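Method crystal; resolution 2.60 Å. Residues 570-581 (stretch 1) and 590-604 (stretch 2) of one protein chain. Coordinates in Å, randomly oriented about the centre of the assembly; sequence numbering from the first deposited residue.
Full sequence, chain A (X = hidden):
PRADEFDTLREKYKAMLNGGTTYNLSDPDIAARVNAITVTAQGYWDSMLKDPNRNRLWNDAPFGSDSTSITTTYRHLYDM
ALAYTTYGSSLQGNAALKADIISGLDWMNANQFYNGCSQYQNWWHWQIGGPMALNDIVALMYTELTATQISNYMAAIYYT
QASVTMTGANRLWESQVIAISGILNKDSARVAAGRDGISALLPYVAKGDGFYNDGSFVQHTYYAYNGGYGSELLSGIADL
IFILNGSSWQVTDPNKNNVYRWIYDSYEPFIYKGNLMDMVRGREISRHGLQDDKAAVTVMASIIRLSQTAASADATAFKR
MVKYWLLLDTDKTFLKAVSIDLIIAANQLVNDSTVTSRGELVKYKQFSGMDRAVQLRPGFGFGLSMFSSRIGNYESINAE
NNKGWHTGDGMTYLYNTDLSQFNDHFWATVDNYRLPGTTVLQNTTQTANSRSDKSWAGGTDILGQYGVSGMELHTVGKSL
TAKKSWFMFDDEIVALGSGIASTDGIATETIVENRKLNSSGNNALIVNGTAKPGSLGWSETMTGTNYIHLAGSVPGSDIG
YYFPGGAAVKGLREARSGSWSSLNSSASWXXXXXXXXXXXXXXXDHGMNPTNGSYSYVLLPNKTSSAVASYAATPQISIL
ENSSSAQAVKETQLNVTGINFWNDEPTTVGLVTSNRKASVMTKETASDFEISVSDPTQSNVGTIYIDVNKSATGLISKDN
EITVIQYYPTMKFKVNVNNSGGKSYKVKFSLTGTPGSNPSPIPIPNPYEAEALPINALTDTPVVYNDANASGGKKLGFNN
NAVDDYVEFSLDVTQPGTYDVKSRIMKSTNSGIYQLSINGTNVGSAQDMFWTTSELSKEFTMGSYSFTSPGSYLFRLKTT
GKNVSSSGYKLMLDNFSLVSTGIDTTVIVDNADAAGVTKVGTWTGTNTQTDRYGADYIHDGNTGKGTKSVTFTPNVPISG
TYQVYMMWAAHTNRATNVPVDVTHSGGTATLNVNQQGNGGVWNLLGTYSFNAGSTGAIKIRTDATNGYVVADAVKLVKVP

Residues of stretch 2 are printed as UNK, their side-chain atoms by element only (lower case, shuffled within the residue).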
# COMPACT_ATOMS: atom_id res chain seq x y z
N LYS A 570 -29.95 10.01 7.69
CA LYS A 570 -30.16 10.93 8.81
C LYS A 570 -29.37 12.22 8.62
O LYS A 570 -28.25 12.21 8.11
CB LYS A 570 -29.77 10.26 10.14
CG LYS A 570 -30.61 9.04 10.46
CD LYS A 570 -30.34 8.51 11.85
CE LYS A 570 -31.32 7.41 12.21
NZ LYS A 570 -31.21 7.02 13.64
N GLY A 571 -29.96 13.33 9.04
CA GLY A 571 -29.35 14.64 8.85
C GLY A 571 -29.41 15.48 10.11
O GLY A 571 -30.35 15.37 10.90
N LEU A 572 -28.39 16.32 10.30
CA LEU A 572 -28.33 17.18 11.47
C LEU A 572 -27.56 18.45 11.16
O LEU A 572 -26.39 18.40 10.79
CB LEU A 572 -27.67 16.44 12.64
CG LEU A 572 -27.39 17.28 13.89
CD1 LEU A 572 -28.68 17.85 14.49
CD2 LEU A 572 -26.65 16.48 14.94
N ARG A 573 -28.22 19.60 11.30
CA ARG A 573 -27.56 20.89 11.20
C ARG A 573 -27.50 21.52 12.60
O ARG A 573 -28.53 21.89 13.17
CB ARG A 573 -28.32 21.80 10.23
CG ARG A 573 -27.65 23.13 9.99
CD ARG A 573 -28.58 24.10 9.32
NE ARG A 573 -29.07 23.59 8.05
CZ ARG A 573 -28.60 23.94 6.86
NH1 ARG A 573 -27.61 24.82 6.78
NH2 ARG A 573 -29.12 23.42 5.76
N GLU A 574 -26.31 21.60 13.19
CA GLU A 574 -26.20 22.09 14.55
C GLU A 574 -24.97 22.95 14.75
O GLU A 574 -24.04 22.90 13.94
CB GLU A 574 -26.19 20.93 15.55
CG GLU A 574 -25.00 20.01 15.38
CD GLU A 574 -24.89 19.01 16.50
OE1 GLU A 574 -23.88 18.27 16.54
OE2 GLU A 574 -25.80 18.96 17.34
N ALA A 575 -24.98 23.74 15.83
CA ALA A 575 -23.80 24.49 16.26
C ALA A 575 -23.08 23.65 17.31
O ALA A 575 -23.72 23.03 18.17
CB ALA A 575 -24.20 25.83 16.85
N ARG A 576 -21.76 23.61 17.23
CA ARG A 576 -21.02 22.81 18.19
C ARG A 576 -19.96 23.62 18.90
O ARG A 576 -19.34 24.51 18.32
CB ARG A 576 -20.42 21.59 17.51
CG ARG A 576 -21.49 20.61 17.06
CD ARG A 576 -20.88 19.37 16.48
NE ARG A 576 -20.03 18.67 17.43
CZ ARG A 576 -20.45 17.69 18.22
NH1 ARG A 576 -21.72 17.30 18.18
NH2 ARG A 576 -19.60 17.09 19.05
N SER A 577 -19.78 23.33 20.19
CA SER A 577 -18.75 24.00 20.97
C SER A 577 -17.80 22.98 21.56
O SER A 577 -18.16 21.83 21.82
CB SER A 577 -19.35 24.87 22.07
OG SER A 577 -19.92 26.05 21.53
N GLY A 578 -16.57 23.43 21.75
CA GLY A 578 -15.55 22.61 22.36
C GLY A 578 -14.27 23.41 22.35
O GLY A 578 -14.21 24.51 21.78
N SER A 579 -13.24 22.86 22.98
CA SER A 579 -11.93 23.49 22.97
C SER A 579 -10.87 22.47 22.61
O SER A 579 -11.09 21.25 22.70
CB SER A 579 -11.62 24.13 24.33
OG SER A 579 -11.32 23.15 25.30
N TRP A 580 -9.70 22.96 22.22
CA TRP A 580 -8.59 22.09 21.84
C TRP A 580 -8.09 21.20 22.97
O TRP A 580 -7.42 20.20 22.72
CB TRP A 580 -7.45 22.94 21.29
CG TRP A 580 -7.79 23.46 19.95
CD1 TRP A 580 -8.40 24.64 19.67
CD2 TRP A 580 -7.57 22.80 18.71
NE1 TRP A 580 -8.57 24.76 18.31
CE2 TRP A 580 -8.07 23.64 17.70
CE3 TRP A 580 -6.99 21.58 18.34
CZ2 TRP A 580 -8.00 23.31 16.35
CZ3 TRP A 580 -6.93 21.25 17.01
CH2 TRP A 580 -7.43 22.11 16.03
N SER A 581 -8.42 21.57 24.20
CA SER A 581 -7.98 20.84 25.39
C SER A 581 -8.45 19.40 25.36
O SER A 581 -7.75 18.51 25.85
CB SER A 581 -8.48 21.53 26.65
OG SER A 581 -7.66 22.65 26.94
N UNK A 590 -1.93 22.60 25.61
CA UNK A 590 -3.19 22.77 26.32
C UNK A 590 -3.73 24.18 26.09
O UNK A 590 -3.00 25.16 26.26
c UNK A 590 -4.04 22.46 30.09
c UNK A 590 -4.29 22.33 28.59
c UNK A 590 -3.27 23.74 30.40
n UNK A 590 -3.77 24.42 31.63
c UNK A 590 -2.99 22.51 27.81
N UNK A 591 -5.00 24.26 25.68
CA UNK A 591 -5.67 25.51 25.35
C UNK A 591 -7.17 25.32 25.55
O UNK A 591 -7.82 24.58 24.80
o UNK A 591 -5.60 27.88 22.55
c UNK A 591 -5.38 25.92 23.90
c UNK A 591 -6.11 27.21 23.48
o UNK A 591 -7.18 27.57 24.03
N UNK A 592 -7.73 26.02 26.52
CA UNK A 592 -9.10 25.77 26.95
C UNK A 592 -10.11 26.75 26.40
O UNK A 592 -11.30 26.63 26.68
o UNK A 592 -8.46 24.61 28.99
c UNK A 592 -9.19 25.71 28.47
N UNK A 593 -9.65 27.72 25.60
CA UNK A 593 -10.56 28.66 24.96
C UNK A 593 -11.63 27.94 24.14
O UNK A 593 -11.34 27.07 23.32
c UNK A 593 -10.81 30.59 23.39
c UNK A 593 -9.82 29.64 24.05
o UNK A 593 -8.87 30.39 24.82
N UNK A 594 -12.88 28.30 24.40
CA UNK A 594 -14.03 27.68 23.76
C UNK A 594 -14.25 28.26 22.36
O UNK A 594 -13.98 29.44 22.13
c UNK A 594 -16.46 26.98 24.39
c UNK A 594 -15.26 27.90 24.61
c UNK A 594 -17.74 27.69 24.83
c UNK A 594 -16.24 25.68 25.16
N UNK A 595 -14.74 27.43 21.45
CA UNK A 595 -15.02 27.83 20.08
C UNK A 595 -16.33 27.21 19.64
O UNK A 595 -16.66 26.10 20.05
c UNK A 595 -11.50 27.20 20.05
c UNK A 595 -12.56 27.83 19.48
n UNK A 595 -10.49 28.13 20.15
n UNK A 595 -12.16 29.13 19.25
c UNK A 595 -10.92 29.28 19.66
c UNK A 595 -13.92 27.33 19.14
N UNK A 596 -17.06 27.93 18.80
CA UNK A 596 -18.33 27.41 18.31
C UNK A 596 -18.38 27.44 16.80
O UNK A 596 -18.22 28.49 16.18
c UNK A 596 -19.54 28.18 18.89
c UNK A 596 -20.82 27.55 18.39
o UNK A 596 -19.51 28.12 20.32
N UNK A 597 -18.59 26.26 16.21
CA UNK A 597 -18.67 26.13 14.76
C UNK A 597 -19.91 25.35 14.34
O UNK A 597 -20.45 24.55 15.11
c UNK A 597 -14.92 29.45 14.44
c UNK A 597 -17.40 25.46 14.24
n UNK A 597 -13.78 30.12 14.34
c UNK A 597 -16.35 27.60 13.65
c UNK A 597 -16.17 26.31 14.41
n UNK A 597 -15.14 28.41 13.63
n UNK A 597 -15.84 29.81 15.33
N UNK A 598 -20.37 25.59 13.11
CA UNK A 598 -21.58 24.96 12.59
C UNK A 598 -21.30 23.81 11.64
O UNK A 598 -20.38 23.88 10.82
c UNK A 598 -22.77 27.18 12.78
n UNK A 598 -22.57 28.39 12.25
o UNK A 598 -23.17 27.01 13.93
c UNK A 598 -22.46 25.99 11.89
N UNK A 599 -22.09 22.74 11.75
CA UNK A 599 -21.85 21.53 10.96
C UNK A 599 -23.11 20.94 10.34
O UNK A 599 -24.19 20.97 10.93
c UNK A 599 -19.77 20.76 12.21
c UNK A 599 -17.12 21.31 12.93
c UNK A 599 -21.18 20.45 11.83
c UNK A 599 -18.71 20.25 11.47
c UNK A 599 -19.48 21.54 13.32
c UNK A 599 -18.17 21.82 13.69
c UNK A 599 -17.39 20.52 11.82
N UNK A 600 -22.95 20.40 9.13
CA UNK A 600 -23.98 19.59 8.49
C UNK A 600 -23.52 18.15 8.47
O UNK A 600 -22.54 17.81 7.81
s UNK A 600 -26.76 18.92 7.03
c UNK A 600 -24.23 20.05 7.05
c UNK A 600 -27.39 20.58 6.79
c UNK A 600 -25.13 19.10 6.27
N UNK A 601 -24.23 17.29 9.19
CA UNK A 601 -23.85 15.89 9.31
C UNK A 601 -24.87 14.98 8.63
O UNK A 601 -26.06 15.04 8.94
c UNK A 601 -23.03 14.18 10.95
o UNK A 601 -23.01 16.52 11.48
c UNK A 601 -23.74 15.51 10.79
N UNK A 602 -24.40 14.15 7.69
CA UNK A 602 -25.26 13.19 7.01
C UNK A 602 -24.72 11.78 7.26
O UNK A 602 -23.52 11.57 7.15
c UNK A 602 -25.30 13.48 5.51
c UNK A 602 -25.62 14.91 5.06
c UNK A 602 -25.46 15.06 3.56
c UNK A 602 -27.01 15.32 5.48
N UNK A 603 -25.59 10.83 7.59
CA UNK A 603 -25.12 9.46 7.81
C UNK A 603 -26.16 8.34 7.63
O UNK A 603 -27.35 8.60 7.47
c UNK A 603 -25.98 10.52 10.98
c UNK A 603 -25.36 9.37 10.38
c UNK A 603 -27.46 10.93 12.89
c UNK A 603 -27.44 12.26 12.58
c UNK A 603 -25.74 8.30 11.14
c UNK A 603 -25.97 11.89 10.68
n UNK A 603 -26.56 8.71 12.16
c UNK A 603 -26.71 12.75 11.49
c UNK A 603 -24.44 9.34 9.18
c UNK A 603 -26.72 10.07 12.08
N UNK A 604 -25.67 7.11 7.63
CA UNK A 604 -26.52 5.93 7.58
C UNK A 604 -26.57 5.27 8.95
O UNK A 604 -25.56 5.23 9.67
c UNK A 604 -25.84 5.38 5.18
c UNK A 604 -24.60 5.40 4.55
c UNK A 604 -24.48 5.83 3.23
c UNK A 604 -25.59 6.23 2.53
c UNK A 604 -26.95 5.77 4.46
c UNK A 604 -25.96 4.89 6.60
c UNK A 604 -26.83 6.21 3.15
O HOH W 1 -28.05 6.72 14.23
O HOH W 2 -22.64 16.84 14.26
O HOH W 3 -9.29 25.93 22.49

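Position 590 carries four carbons in a row ending in a nitrogen, an unbranched amine chain; its second side-chain carbon lies 3.8 Å from Ser581 OG while the end leads away. This is Lys590. Position 591 has two carbons, the second bearing two oxygens: a carboxylate, Asp591. Its backbone O lies 2.9 Å from Ser581 OG, a weak hydrogen bond; the hydroxyl's one proton has another acceptor within reach, so this bond is not settled. Position 592 has one carbon and one oxygen, hence Ser592, whose OG is hydrogen-bonded to Ser581 OG at 2.9 Å.

At 593 one carbon carries an oxygen and a carbon, the pattern of Thr593. The side chain points away, but its backbone O lies 3.1 Å from Ser579 CB, and its N donates to Asp591 OD1 (2.9 Å). Position 594 has four carbons forked at the second, which gives Leu594; its CD2 reaches Ser577 CB at 4.3 Å.

Position 595 shows one carbon and a five-membered ring of three carbons and two nitrogens, an imidazole: His595. Its CD2 lies 4.0 Å from Trp580 CD1, with the ring planes at 76°, an oblique approach. Position 596 again has one carbon carrying an oxygen and a carbon, so Thr596; OG1 sits only 2.4 Å from Ser577 OG, a very short hydrogen bond in which either hydroxyl could donate.

Position 597 runs three carbons, a nitrogen, then a carbon with two more nitrogens, the guanidinium of Arg597, whose NH1 donates to Thr596 O (2.9 Å). At 598 two carbons end in one oxygen and one nitrogen: the amide of Asn598, with OD1 3.3 Å from Ala575 CB. Position 599 is one carbon and a six-carbon ring, Phe599, with CD1 4.1 Å from Arg576 CD.

Position 600 is unbranched, two carbons, a sulfur and a carbon, so Met600; its CE lies over one face of the Arg573 guanidinium, 3.5 Å from NH2. Position 601 repeats the one-carbon fork to oxygen and carbon, Thr601, and water 2 links its OG1 (2.8 Å) to Glu574 OE1 (3.0 Å). Position 602, four carbons forked at the second, is Leu602, with CD2 4.2 Å from Gly571 CA.

Position 603 has one carbon, then fused rings of eight carbons and one nitrogen, an indole: Trp603. Lys570 CB stands 3.7 Å from the centroid of its six-membered ring, 14° off the normal, while Leu572 CB meets the edge at CZ3 (4.0 Å). Position 604, one carbon and a six-carbon ring, is Phe604, pointing away from stretch 1.

The contact is an antiparallel strand pair, axes at 152°, burying 1154 Å². Paired backbone bonds recur at alternate residues, from Lys570 N to Trp603 O (3.0 Å) through Gly578 N to His595 O (3.2 Å). This register puts Lys570, Leu572 and Trp603 on one face, and Arg573 and Met600 on the other, so side-chain packing reinforces the ladder.

Stretch 2 (590-604) KDSTLHTRNFMTLWF
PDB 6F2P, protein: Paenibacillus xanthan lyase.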